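Local coordinates for DNA replication regulator protein HobA (Helicobacter pylori, PDB 2UVP) that is required for initiation of DNA replication and increases the binding of the initiator protein DnaA to the oriC region, at residues S48-L51 and S55-V58; Y70-L75 and L86-F91; A107-T112 and P116-V121. All coordinates share one frame; numbering follows the deposited sequence.

Overall arrangement
HobA illustrates how a parallel alpha/beta fold is built from short chain returns. From the N terminus, contact 1 comes first, closing the tight turn by which helix 39-51 passes into strand 55-60. Helix 65-75 follows, and contact 2 closes the longer loop that leads back to strand 88-90. Contact 3 then repeats the short return, from helix 102-112 into strand 116-121. The three closures lie in series along the sequence, with no nesting or crossing, yet they meet in space: strand 55-60 sits between strands 88-90 and 116-121 in one parallel sheet. Helices 65-75 and 102-112 pack on opposite sides of it, through Trp119 and Phe118 respectively.

Contact 1 of 3, residues S48-L51 and S55-V58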
ATOM      1  N   SER A  48     -16.252 -10.951  23.403  1.00 18.95           N
ATOM      2  CA  SER A  48     -17.540 -11.610  23.136  1.00 19.68           C
ATOM      3  C   SER A  48     -17.927 -11.510  21.663  1.00 20.09           C
ATOM      4  O   SER A  48     -18.423 -12.480  21.082  1.00 20.57           O
ATOM      5  CB  SER A  48     -18.640 -11.014  24.001  1.00 20.56           C
ATOM      6  OG  SER A  48     -18.480 -11.494  25.329  1.00 22.56           O
ATOM      7  N   HIS A  49     -17.707 -10.328  21.086  1.00 19.24           N
ATOM      8  CA  HIS A  49     -17.986 -10.099  19.667  1.00 19.23           C
ATOM      9  C   HIS A  49     -17.174 -11.052  18.811  1.00 19.33           C
ATOM     10  O   HIS A  49     -17.708 -11.723  17.916  1.00 19.29           O
ATOM     11  CB  HIS A  49     -17.683  -8.658  19.293  1.00 18.31           C
ATOM     12  CG  HIS A  49     -18.039  -8.317  17.880  1.00 18.19           C
ATOM     13  ND1 HIS A  49     -17.101  -8.194  16.876  1.00 18.87           N
ATOM     14  CD2 HIS A  49     -19.238  -8.071  17.310  1.00 15.06           C
ATOM     15  CE1 HIS A  49     -17.710  -7.865  15.747  1.00 13.65           C
ATOM     16  NE2 HIS A  49     -19.010  -7.815  15.979  1.00 20.12           N
ATOM     17  N   VAL A  50     -15.877 -11.132  19.095  1.00 19.30           N
ATOM     18  CA  VAL A  50     -15.013 -12.071  18.395  1.00 20.19           C
ATOM     19  C   VAL A  50     -15.499 -13.510  18.555  1.00 20.96           C
ATOM     20  O   VAL A  50     -15.598 -14.241  17.576  1.00 21.01           O
ATOM     21  CB  VAL A  50     -13.537 -11.911  18.833  1.00 20.37           C
ATOM     22  CG1 VAL A  50     -12.668 -13.063  18.295  1.00 21.69           C
ATOM     23  CG2 VAL A  50     -13.012 -10.538  18.394  1.00 20.78           C
ATOM     24  N   LEU A  51     -15.865 -13.900  19.777  1.00 21.47           N
ATOM     25  CA  LEU A  51     -16.338 -15.261  20.036  1.00 22.46           C
ATOM     26  C   LEU A  51     -17.618 -15.587  19.299  1.00 22.58           C
ATOM     27  O   LEU A  51     -17.883 -16.749  18.990  1.00 23.71           O
ATOM     28  CB  LEU A  51     -16.592 -15.443  21.533  1.00 23.34           C
ATOM     29  CG  LEU A  51     -15.432 -15.979  22.374  1.00 25.07           C
ATOM     30  CD1 LEU A  51     -14.039 -15.474  21.977  1.00 28.73           C
ATOM     31  CD2 LEU A  51     -15.740 -15.704  23.844  1.00 27.17           C
ATOM     32  N   SER A  55     -16.702  -9.597  13.088  1.00 16.23           N
ATOM     33  CA  SER A  55     -15.527  -9.043  12.419  1.00 15.44           C
ATOM     34  C   SER A  55     -15.098  -7.730  13.086  1.00 15.12           C
ATOM     35  O   SER A  55     -15.919  -7.008  13.674  1.00 14.83           O
ATOM     36  CB  SER A  55     -15.813  -8.828  10.910  1.00 15.54           C
ATOM     37  OG  SER A  55     -16.927  -7.977  10.730  1.00 16.68           O
ATOM     38  N   LEU A  56     -13.803  -7.421  13.027  1.00 14.93           N
ATOM     39  CA  LEU A  56     -13.303  -6.146  13.540  1.00 13.78           C
ATOM     40  C   LEU A  56     -12.823  -5.302  12.375  1.00 14.01           C
ATOM     41  O   LEU A  56     -11.942  -5.722  11.608  1.00 12.93           O
ATOM     42  CB  LEU A  56     -12.150  -6.353  14.537  1.00 14.65           C
ATOM     43  CG  LEU A  56     -12.505  -7.071  15.835  1.00 14.48           C
ATOM     44  CD1 LEU A  56     -11.221  -7.417  16.560  1.00 15.16           C
ATOM     45  CD2 LEU A  56     -13.393  -6.174  16.689  1.00 17.69           C
ATOM     46  N   LEU A  57     -13.429  -4.131  12.218  1.00 12.66           N
ATOM     47  CA  LEU A  57     -13.055  -3.235  11.128  1.00 12.62           C
ATOM     48  C   LEU A  57     -12.224  -2.153  11.785  1.00 13.10           C
ATOM     49  O   LEU A  57     -12.756  -1.303  12.512  1.00 13.82           O
ATOM     50  CB  LEU A  57     -14.297  -2.642  10.443  1.00 12.51           C
ATOM     51  CG  LEU A  57     -14.951  -3.504   9.339  1.00 13.18           C
ATOM     52  CD1 LEU A  57     -15.356  -4.869   9.813  1.00 15.16           C
ATOM     53  CD2 LEU A  57     -16.154  -2.712   8.771  1.00 14.43           C
ATOM     54  N   VAL A  58     -10.924  -2.182  11.525  1.00 12.73           N
ATOM     55  CA  VAL A  58      -9.981  -1.384  12.300  1.00 13.07           C
ATOM     56  C   VAL A  58      -9.580  -0.135  11.532  1.00 13.09           C
ATOM     57  O   VAL A  58      -9.192  -0.191  10.353  1.00 12.73           O
ATOM     58  CB  VAL A  58      -8.698  -2.211  12.679  1.00 13.69           C
ATOM     59  CG1 VAL A  58      -7.866  -1.444  13.711  1.00 15.20           C
ATOM     60  CG2 VAL A  58      -9.068  -3.575  13.277  1.00 13.06           C
TER
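His49 and Val50, in the last turn of helix 39-51, show how a helix end can meet the strand that follows it after only three residues. His49 points from the helix toward Ser55 and Leu56. Its CG lies anti to the backbone N (chi1 -176°), which carries the imidazole outward to the start of the strand. There Ser55 O lies beside the ring edge, near its plane; the modelled approach of the two is too tight to be trusted as an interaction. The ring also meets a leucine methyl: His49 ND1 is 4.2 Å from Leu56 CD2, which lies oblique to the ring plane. This nitrogen is buried and has no polar partner in the model. Met117, on the adjacent strand, also packs against the imidazole.

Val50 comes next and adds the purely apolar part. Its CG2 branch stands 4.0 Å from Leu56 CD1, the two side chains crossing at about a right angle, so that the two leucine methyls are shared between successive helix residues. Leu86 and Leu176 also pack on Val50. Strand 55-60 is meanwhile held by backbone hydrogen bonds between Leu56 and both Ser87 and Ile89, and between Met117 and both Ser55 and Leu57. A helix turning tightly into an interior strand of a parallel sheet is the recurrent alpha-to-beta connection of the doubly wound alpha/beta fold.

Contact 2 of 3, residues Y70-L75 and L86-F91; sequences YILSNL and LSVIDF
Leu75 of helix 65-75 meets Val88 and Leu86 as the chain returns to the sheet, and its side chain can be followed outward atom by atom. CB already touches the strand, 4.2 Å from Val88 CG2. CG lies anti to the carbonyl carbon (chi1 -75°) and forks the chain so that its two methyls find different partners. CD1 lies 3.9 Å from the same Val88 CG2, so that this valine methyl rests against both the base and one tip of the leucine. CD2 turns to Leu86 CD1, at 4.1 Å. Both neighbours cross Leu75 at about a right angle. Leu86 CD1 also reaches the helix backbone, 3.6 Å from Leu75 O, a carbonyl that accepts a hydrogen bond from Arg83 in the intervening loop.

One turn earlier, Leu72 repeats the pattern with its own fork. Its CD1 meets Val88 CG1 at 3.7 Å, so the valine presents one methyl to each of two helix leucines. Leu72 CD2 packs on the aliphatic base of Asp90, 3.7 Å from CB, and lies alongside the carboxylate too, 3.9 Å from OD2, while OD1 accepts a hydrogen bond from Ala93 N just beyond the strand.

The axes of segment 70-75 and strand 88-90 come within 9.1 Å at an angle of 150°, as suits a helix that crosses between the parallel strands 55-60 and 88-90 in a beta-alpha-beta unit. No hydrogen bond or salt bridge joins the two segments: their cohesion is dispersive, resting largely on methyl groups in van der Waals contact, while the hydrogen bonds of Leu75 O and Asp90 OD1 go to Arg83 and Ala93, outside the two segments.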
ATOM      1  N   TYR A  70       0.286  -2.433  13.260  1.00 10.31           N
ATOM      2  CA  TYR A  70       0.638  -3.265  14.417  1.00  9.59           C
ATOM      3  C   TYR A  70      -0.526  -4.165  14.825  1.00 10.24           C
ATOM      4  O   TYR A  70      -0.326  -5.349  15.072  1.00 11.49           O
ATOM      5  CB  TYR A  70       0.995  -2.348  15.569  1.00  9.22           C
ATOM      6  CG  TYR A  70       1.509  -3.065  16.803  1.00  9.38           C
ATOM      7  CD1 TYR A  70       2.838  -3.440  16.909  1.00  9.27           C
ATOM      8  CD2 TYR A  70       0.649  -3.331  17.877  1.00 10.32           C
ATOM      9  CE1 TYR A  70       3.318  -4.083  18.069  1.00  8.41           C
ATOM     10  CE2 TYR A  70       1.115  -3.974  19.039  1.00 10.45           C
ATOM     11  CZ  TYR A  70       2.450  -4.333  19.125  1.00  9.15           C
ATOM     12  OH  TYR A  70       2.965  -4.958  20.248  1.00 10.08           O
ATOM     13  N   ILE A  71      -1.731  -3.614  14.873  1.00  9.78           N
ATOM     14  CA  ILE A  71      -2.908  -4.427  15.246  1.00 10.47           C
ATOM     15  C   ILE A  71      -3.096  -5.593  14.262  1.00 11.04           C
ATOM     16  O   ILE A  71      -3.239  -6.753  14.655  1.00  9.88           O
ATOM     17  CB  ILE A  71      -4.162  -3.539  15.336  1.00 10.74           C
ATOM     18  CG1 ILE A  71      -4.056  -2.613  16.565  1.00 10.01           C
ATOM     19  CG2 ILE A  71      -5.443  -4.387  15.406  1.00 11.03           C
ATOM     20  CD1 ILE A  71      -5.116  -1.508  16.582  1.00 10.24           C
ATOM     21  N   LEU A  72      -3.110  -5.270  12.974  1.00 12.16           N
ATOM     22  CA  LEU A  72      -3.316  -6.283  11.950  1.00 13.27           C
ATOM     23  C   LEU A  72      -2.243  -7.375  11.992  1.00 13.01           C
ATOM     24  O   LEU A  72      -2.562  -8.564  11.942  1.00 14.45           O
ATOM     25  CB  LEU A  72      -3.347  -5.627  10.572  1.00 13.08           C
ATOM     26  CG  LEU A  72      -4.609  -4.908  10.066  1.00 19.93           C
ATOM     27  CD1 LEU A  72      -5.595  -4.476  11.111  1.00 21.59           C
ATOM     28  CD2 LEU A  72      -4.177  -3.715   9.203  1.00 20.04           C
ATOM     29  N   SER A  73      -0.975  -6.987  12.101  1.00 12.43           N
ATOM     30  CA  SER A  73       0.088  -7.988  12.046  1.00 13.19           C
ATOM     31  C   SER A  73       0.172  -8.805  13.315  1.00 12.81           C
ATOM     32  O   SER A  73       0.573  -9.969  13.266  1.00 13.44           O
ATOM     33  CB  SER A  73       1.474  -7.388  11.743  1.00 13.78           C
ATOM     34  OG  SER A  73       1.837  -6.423  12.694  1.00 16.65           O
ATOM     35  N   ASN A  74      -0.175  -8.213  14.449  1.00 12.21           N
ATOM     36  CA  ASN A  74      -0.164  -8.989  15.687  1.00 12.50           C
ATOM     37  C   ASN A  74      -1.348  -9.936  15.807  1.00 12.88           C
ATOM     38  O   ASN A  74      -1.194 -11.064  16.310  1.00 13.05           O
ATOM     39  CB  ASN A  74      -0.061  -8.118  16.947  1.00 12.15           C
ATOM     40  CG  ASN A  74       1.338  -7.584  17.166  1.00 14.78           C
ATOM     41  OD1 ASN A  74       1.788  -6.665  16.476  1.00 16.77           O
ATOM     42  ND2 ASN A  74       2.041  -8.168  18.118  1.00 12.63           N
ATOM     43  N   LEU A  75      -2.521  -9.491  15.370  1.00 13.04           N
ATOM     44  CA  LEU A  75      -3.713 -10.329  15.480  1.00 13.34           C
ATOM     45  C   LEU A  75      -3.643 -11.515  14.532  1.00 15.04           C
ATOM     46  O   LEU A  75      -4.051 -12.621  14.902  1.00 14.94           O
ATOM     47  CB  LEU A  75      -4.999  -9.532  15.270  1.00 13.87           C
ATOM     48  CG  LEU A  75      -5.360  -8.644  16.478  1.00 13.02           C
ATOM     49  CD1 LEU A  75      -6.620  -7.821  16.210  1.00 15.63           C
ATOM     50  CD2 LEU A  75      -5.509  -9.437  17.768  1.00 15.84           C
ATOM     51  N   LEU A  86      -8.182 -14.715  12.655  1.00 17.92           N
ATOM     52  CA  LEU A  86      -9.200 -13.815  13.226  1.00 16.44           C
ATOM     53  C   LEU A  86      -9.790 -12.894  12.186  1.00 15.66           C
ATOM     54  O   LEU A  86      -9.116 -12.522  11.237  1.00 15.43           O
ATOM     55  CB  LEU A  86      -8.647 -13.013  14.401  1.00 16.29           C
ATOM     56  CG  LEU A  86      -8.163 -13.835  15.585  1.00 16.81           C
ATOM     57  CD1 LEU A  86      -7.308 -12.903  16.427  1.00 16.37           C
ATOM     58  CD2 LEU A  86      -9.366 -14.356  16.384  1.00 17.84           C
ATOM     59  N   SER A  87     -11.076 -12.571  12.350  1.00 14.58           N
ATOM     60  CA  SER A  87     -11.776 -11.772  11.366  1.00 14.56           C
ATOM     61  C   SER A  87     -11.479 -10.270  11.580  1.00 14.57           C
ATOM     62  O   SER A  87     -12.217  -9.568  12.273  1.00 14.28           O
ATOM     63  CB  SER A  87     -13.276 -12.059  11.436  1.00 15.33           C
ATOM     64  OG  SER A  87     -13.957 -11.290  10.465  1.00 15.43           O
ATOM     65  N   VAL A  88     -10.386  -9.795  10.972  1.00 14.65           N
ATOM     66  CA  VAL A  88      -9.872  -8.446  11.191  1.00 14.91           C
ATOM     67  C   VAL A  88      -9.657  -7.814   9.823  1.00 15.65           C
ATOM     68  O   VAL A  88      -9.077  -8.435   8.917  1.00 16.04           O
ATOM     69  CB  VAL A  88      -8.524  -8.466  11.968  1.00 14.93           C
ATOM     70  CG1 VAL A  88      -8.035  -7.020  12.294  1.00 16.37           C
ATOM     71  CG2 VAL A  88      -8.619  -9.304  13.246  1.00 15.99           C
ATOM     72  N   ILE A  89     -10.144  -6.592   9.669  1.00 14.94           N
ATOM     73  CA  ILE A  89     -10.116  -5.895   8.396  1.00 15.09           C
ATOM     74  C   ILE A  89      -9.504  -4.512   8.584  1.00 14.71           C
ATOM     75  O   ILE A  89      -9.793  -3.833   9.578  1.00 14.87           O
ATOM     76  CB  ILE A  89     -11.550  -5.743   7.838  1.00 16.20           C
ATOM     77  CG1 ILE A  89     -12.131  -7.118   7.436  1.00 17.67           C
ATOM     78  CG2 ILE A  89     -11.619  -4.742   6.688  1.00 16.53           C
ATOM     79  CD1 ILE A  89     -13.234  -7.514   8.298  1.00 23.65           C
ATOM     80  N   ASP A  90      -8.649  -4.112   7.634  1.00 14.08           N
ATOM     81  CA  ASP A  90      -8.109  -2.763   7.577  1.00 14.18           C
ATOM     82  C   ASP A  90      -9.183  -1.842   6.981  1.00 15.00           C
ATOM     83  O   ASP A  90      -9.388  -1.793   5.764  1.00 13.19           O
ATOM     84  CB  ASP A  90      -6.819  -2.737   6.746  1.00 14.42           C
ATOM     85  CG  ASP A  90      -6.208  -1.341   6.629  1.00 14.56           C
ATOM     86  OD1 ASP A  90      -6.896  -0.332   6.910  1.00 14.83           O
ATOM     87  OD2 ASP A  90      -5.022  -1.276   6.217  1.00 16.51           O
ATOM     88  N   PHE A  91      -9.878  -1.121   7.855  1.00 14.78           N
ATOM     89  CA  PHE A  91     -10.950  -0.246   7.427  1.00 15.34           C
ATOM     90  C   PHE A  91     -10.427   1.011   6.729  1.00 15.34           C
ATOM     91  O   PHE A  91     -11.037   1.461   5.748  1.00 15.93           O
ATOM     92  CB  PHE A  91     -11.861   0.086   8.624  1.00 15.71           C
ATOM     93  CG  PHE A  91     -13.101   0.874   8.259  1.00 17.43           C
ATOM     94  CD1 PHE A  91     -13.907   0.488   7.199  1.00 17.60           C
ATOM     95  CD2 PHE A  91     -13.491   1.968   9.031  1.00 20.66           C
ATOM     96  CE1 PHE A  91     -15.059   1.215   6.867  1.00 18.72           C
ATOM     97  CE2 PHE A  91     -14.643   2.699   8.713  1.00 21.57           C
ATOM     98  CZ  PHE A  91     -15.429   2.314   7.628  1.00 20.00           C
TER

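Contact 3 of 3, residues A107-T112 and P116-V121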
ATOM      1  N   ALA A 107     -24.523   1.797   4.775  1.00 21.39           N
ATOM      2  CA  ALA A 107     -25.413   0.825   4.154  1.00 21.02           C
ATOM      3  C   ALA A 107     -24.606  -0.278   3.474  1.00 19.73           C
ATOM      4  O   ALA A 107     -24.959  -1.462   3.563  1.00 20.90           O
ATOM      5  CB  ALA A 107     -26.334   1.516   3.154  1.00 20.61           C
ATOM      6  N   THR A 108     -23.525   0.105   2.800  1.00 19.47           N
ATOM      7  CA  THR A 108     -22.701  -0.881   2.105  1.00 18.58           C
ATOM      8  C   THR A 108     -22.004  -1.791   3.114  1.00 18.30           C
ATOM      9  O   THR A 108     -21.929  -3.001   2.921  1.00 17.38           O
ATOM     10  CB  THR A 108     -21.705  -0.220   1.114  1.00 18.95           C
ATOM     11  OG1 THR A 108     -22.448   0.512   0.111  1.00 20.18           O
ATOM     12  CG2 THR A 108     -20.840  -1.284   0.427  1.00 18.16           C
ATOM     13  N   ILE A 109     -21.528  -1.215   4.211  1.00 17.98           N
ATOM     14  CA  ILE A 109     -20.902  -2.012   5.273  1.00 18.43           C
ATOM     15  C   ILE A 109     -21.898  -3.026   5.886  1.00 18.89           C
ATOM     16  O   ILE A 109     -21.594  -4.211   6.031  1.00 17.69           O
ATOM     17  CB  ILE A 109     -20.275  -1.090   6.349  1.00 18.00           C
ATOM     18  CG1 ILE A 109     -19.085  -0.339   5.743  1.00 19.05           C
ATOM     19  CG2 ILE A 109     -19.853  -1.856   7.605  1.00 19.76           C
ATOM     20  CD1 ILE A 109     -18.692   0.896   6.502  1.00 17.48           C
ATOM     21  N   GLU A 110     -23.091  -2.539   6.232  1.00 19.61           N
ATOM     22  CA  GLU A 110     -24.119  -3.382   6.820  1.00 21.71           C
ATOM     23  C   GLU A 110     -24.521  -4.527   5.883  1.00 20.80           C
ATOM     24  O   GLU A 110     -24.760  -5.639   6.348  1.00 21.66           O
ATOM     25  CB  GLU A 110     -25.342  -2.544   7.238  1.00 21.36           C
ATOM     26  CG  GLU A 110     -25.035  -1.512   8.325  1.00 25.01           C
ATOM     27  CD  GLU A 110     -26.206  -0.578   8.641  1.00 25.89           C
ATOM     28  OE1 GLU A 110     -26.581  -0.513   9.825  1.00 32.39           O
ATOM     29  OE2 GLU A 110     -26.737   0.104   7.727  1.00 33.00           O
ATOM     30  N   MET A 111     -24.535  -4.276   4.570  1.00 20.01           N
ATOM     31  CA  MET A 111     -24.916  -5.311   3.597  1.00 19.27           C
ATOM     32  C   MET A 111     -23.787  -6.294   3.326  1.00 18.63           C
ATOM     33  O   MET A 111     -24.026  -7.464   3.021  1.00 19.18           O
ATOM     34  CB  MET A 111     -25.367  -4.679   2.276  1.00 19.77           C
ATOM     35  N   THR A 112     -22.549  -5.817   3.459  1.00 17.22           N
ATOM     36  CA  THR A 112     -21.368  -6.605   3.114  1.00 16.92           C
ATOM     37  C   THR A 112     -20.940  -7.580   4.199  1.00 16.21           C
ATOM     38  O   THR A 112     -20.635  -8.744   3.905  1.00 15.11           O
ATOM     39  CB  THR A 112     -20.201  -5.663   2.776  1.00 16.74           C
ATOM     40  OG1 THR A 112     -20.594  -4.851   1.657  1.00 19.12           O
ATOM     41  CG2 THR A 112     -18.924  -6.428   2.427  1.00 15.84           C
ATOM     42  N   PRO A 116     -20.209  -6.694  11.808  1.00 17.35           N
ATOM     43  CA  PRO A 116     -19.004  -5.883  12.011  1.00 17.44           C
ATOM     44  C   PRO A 116     -18.994  -5.142  13.346  1.00 17.84           C
ATOM     45  O   PRO A 116     -20.047  -4.855  13.903  1.00 17.99           O
ATOM     46  CB  PRO A 116     -19.085  -4.871  10.873  1.00 17.67           C
ATOM     47  CG  PRO A 116     -20.593  -4.622  10.758  1.00 17.64           C
ATOM     48  CD  PRO A 116     -21.207  -5.983  10.977  1.00 17.58           C
ATOM     49  N   MET A 117     -17.792  -4.835  13.829  1.00 17.25           N
ATOM     50  CA  MET A 117     -17.602  -3.934  14.959  1.00 17.54           C
ATOM     51  C   MET A 117     -16.463  -3.015  14.551  1.00 17.03           C
ATOM     52  O   MET A 117     -15.457  -3.495  14.009  1.00 16.74           O
ATOM     53  CB  MET A 117     -17.247  -4.707  16.240  1.00 16.80           C
ATOM     54  CG  MET A 117     -16.745  -3.804  17.365  1.00 18.84           C
ATOM     55  SD  MET A 117     -16.245  -4.674  18.866  1.00 20.50           S
ATOM     56  CE  MET A 117     -17.836  -4.974  19.623  1.00 20.13           C
ATOM     57  N   PHE A 118     -16.636  -1.711  14.767  1.00 16.34           N
ATOM     58  CA  PHE A 118     -15.613  -0.732  14.414  1.00 17.03           C
ATOM     59  C   PHE A 118     -14.642  -0.571  15.557  1.00 16.81           C
ATOM     60  O   PHE A 118     -15.056  -0.292  16.684  1.00 18.60           O
ATOM     61  CB  PHE A 118     -16.218   0.628  14.106  1.00 17.49           C
ATOM     62  CG  PHE A 118     -17.080   0.641  12.888  1.00 18.86           C
ATOM     63  CD1 PHE A 118     -16.522   0.517  11.619  1.00 20.66           C
ATOM     64  CD2 PHE A 118     -18.451   0.797  13.011  1.00 19.99           C
ATOM     65  CE1 PHE A 118     -17.333   0.538  10.473  1.00 20.61           C
ATOM     66  CE2 PHE A 118     -19.276   0.815  11.873  1.00 22.00           C
ATOM     67  CZ  PHE A 118     -18.718   0.687  10.608  1.00 21.49           C
ATOM     68  N   TRP A 119     -13.359  -0.730  15.275  1.00 15.14           N
ATOM     69  CA  TRP A 119     -12.331  -0.473  16.296  1.00 14.36           C
ATOM     70  C   TRP A 119     -11.537   0.698  15.791  1.00 13.75           C
ATOM     71  O   TRP A 119     -10.832   0.591  14.777  1.00 13.25           O
ATOM     72  CB  TRP A 119     -11.433  -1.687  16.438  1.00 13.94           C
ATOM     73  CG  TRP A 119     -10.301  -1.584  17.423  1.00 14.20           C
ATOM     74  CD1 TRP A 119      -9.899  -0.484  18.159  1.00 13.86           C
ATOM     75  CD2 TRP A 119      -9.407  -2.641  17.759  1.00 12.83           C
ATOM     76  NE1 TRP A 119      -8.804  -0.816  18.935  1.00 14.66           N
ATOM     77  CE2 TRP A 119      -8.477  -2.128  18.697  1.00 12.13           C
ATOM     78  CE3 TRP A 119      -9.286  -3.970  17.339  1.00 12.31           C
ATOM     79  CZ2 TRP A 119      -7.470  -2.918  19.255  1.00 14.09           C
ATOM     80  CZ3 TRP A 119      -8.296  -4.757  17.886  1.00 13.63           C
ATOM     81  CH2 TRP A 119      -7.389  -4.223  18.845  1.00 14.24           C
ATOM     82  N   HIS A 120     -11.669   1.846  16.454  1.00 13.30           N
ATOM     83  CA  HIS A 120     -11.001   3.039  15.932  1.00 13.25           C
ATOM     84  C   HIS A 120     -10.037   3.569  16.970  1.00 13.47           C
ATOM     85  O   HIS A 120     -10.374   3.606  18.155  1.00 14.17           O
ATOM     86  CB  HIS A 120     -11.994   4.135  15.528  1.00 14.09           C
ATOM     87  CG  HIS A 120     -11.324   5.389  15.073  1.00 13.74           C
ATOM     88  ND1 HIS A 120     -10.751   5.513  13.822  1.00 13.25           N
ATOM     89  CD2 HIS A 120     -11.038   6.541  15.735  1.00 13.12           C
ATOM     90  CE1 HIS A 120     -10.198   6.708  13.717  1.00 15.42           C
ATOM     91  NE2 HIS A 120     -10.321   7.329  14.878  1.00 13.82           N
ATOM     92  N   VAL A 121      -8.863   3.998  16.512  1.00 12.40           N
ATOM     93  CA  VAL A 121      -7.852   4.584  17.396  1.00 12.31           C
ATOM     94  C   VAL A 121      -7.483   5.993  16.985  1.00 12.49           C
ATOM     95  O   VAL A 121      -6.983   6.227  15.881  1.00 12.54           O
ATOM     96  CB  VAL A 121      -6.564   3.731  17.420  1.00 10.93           C
ATOM     97  CG1 VAL A 121      -5.572   4.320  18.428  1.00 10.69           C
ATOM     98  CG2 VAL A 121      -6.921   2.282  17.754  1.00 13.06           C
TER
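Thr108 O, on the helix turn that brings Ile109 against Pro116 and Phe118, is gripped by two donors from one residue. The hydroxyl OG1 of Thr112 donates to Thr108 O at 2.6 Å, and the backbone N of Thr112 reaches the same oxygen at 2.9 Å. The two approach from opposite faces of the carbonyl plane. The hydroxyl stands 36° out of that plane, with a C=O...donor angle of 144°, so it is not aligned with a lone pair. This double grip ties down the last turn of helix 102-112. The threonines also serve the assembly: a neighbouring subunit forms hydrogen bonds with both Thr108 OG1 and Thr112 OG1.

Toward the strand, the contact is carried by Ile109. Its CG2 branch, anti to the backbone N, leans on two strand residues at once, 4.3 Å from Pro116 CG and 4.1 Å from Phe118 CZ. Ile109 CD1, at the end of the other branch, is also 4.1 Å from Phe118 CZ, so both isoleucine methyls meet the far carbon of the ring from the same side, CG2 lying obliquely to the ring plane. The two side chains approach from opposite directions, one off the helix and one off the strand. Phe91 packs on both Ile109 and Phe118, its ring plane inclined at about 45° to that of Phe118, while Ile132 and Leu133 of helix 127-133 add to the surroundings of the same ring.

All three touching residues are buried, and the cluster lies between helix 102-112 and the sheet. Such a helix-to-strand return through a short turn is a recurrent element of layered alpha/beta domains. The parallel sheet of this chain, in strand order 2-1-3-4-5, is consistent with HobA's place in the SIS clan.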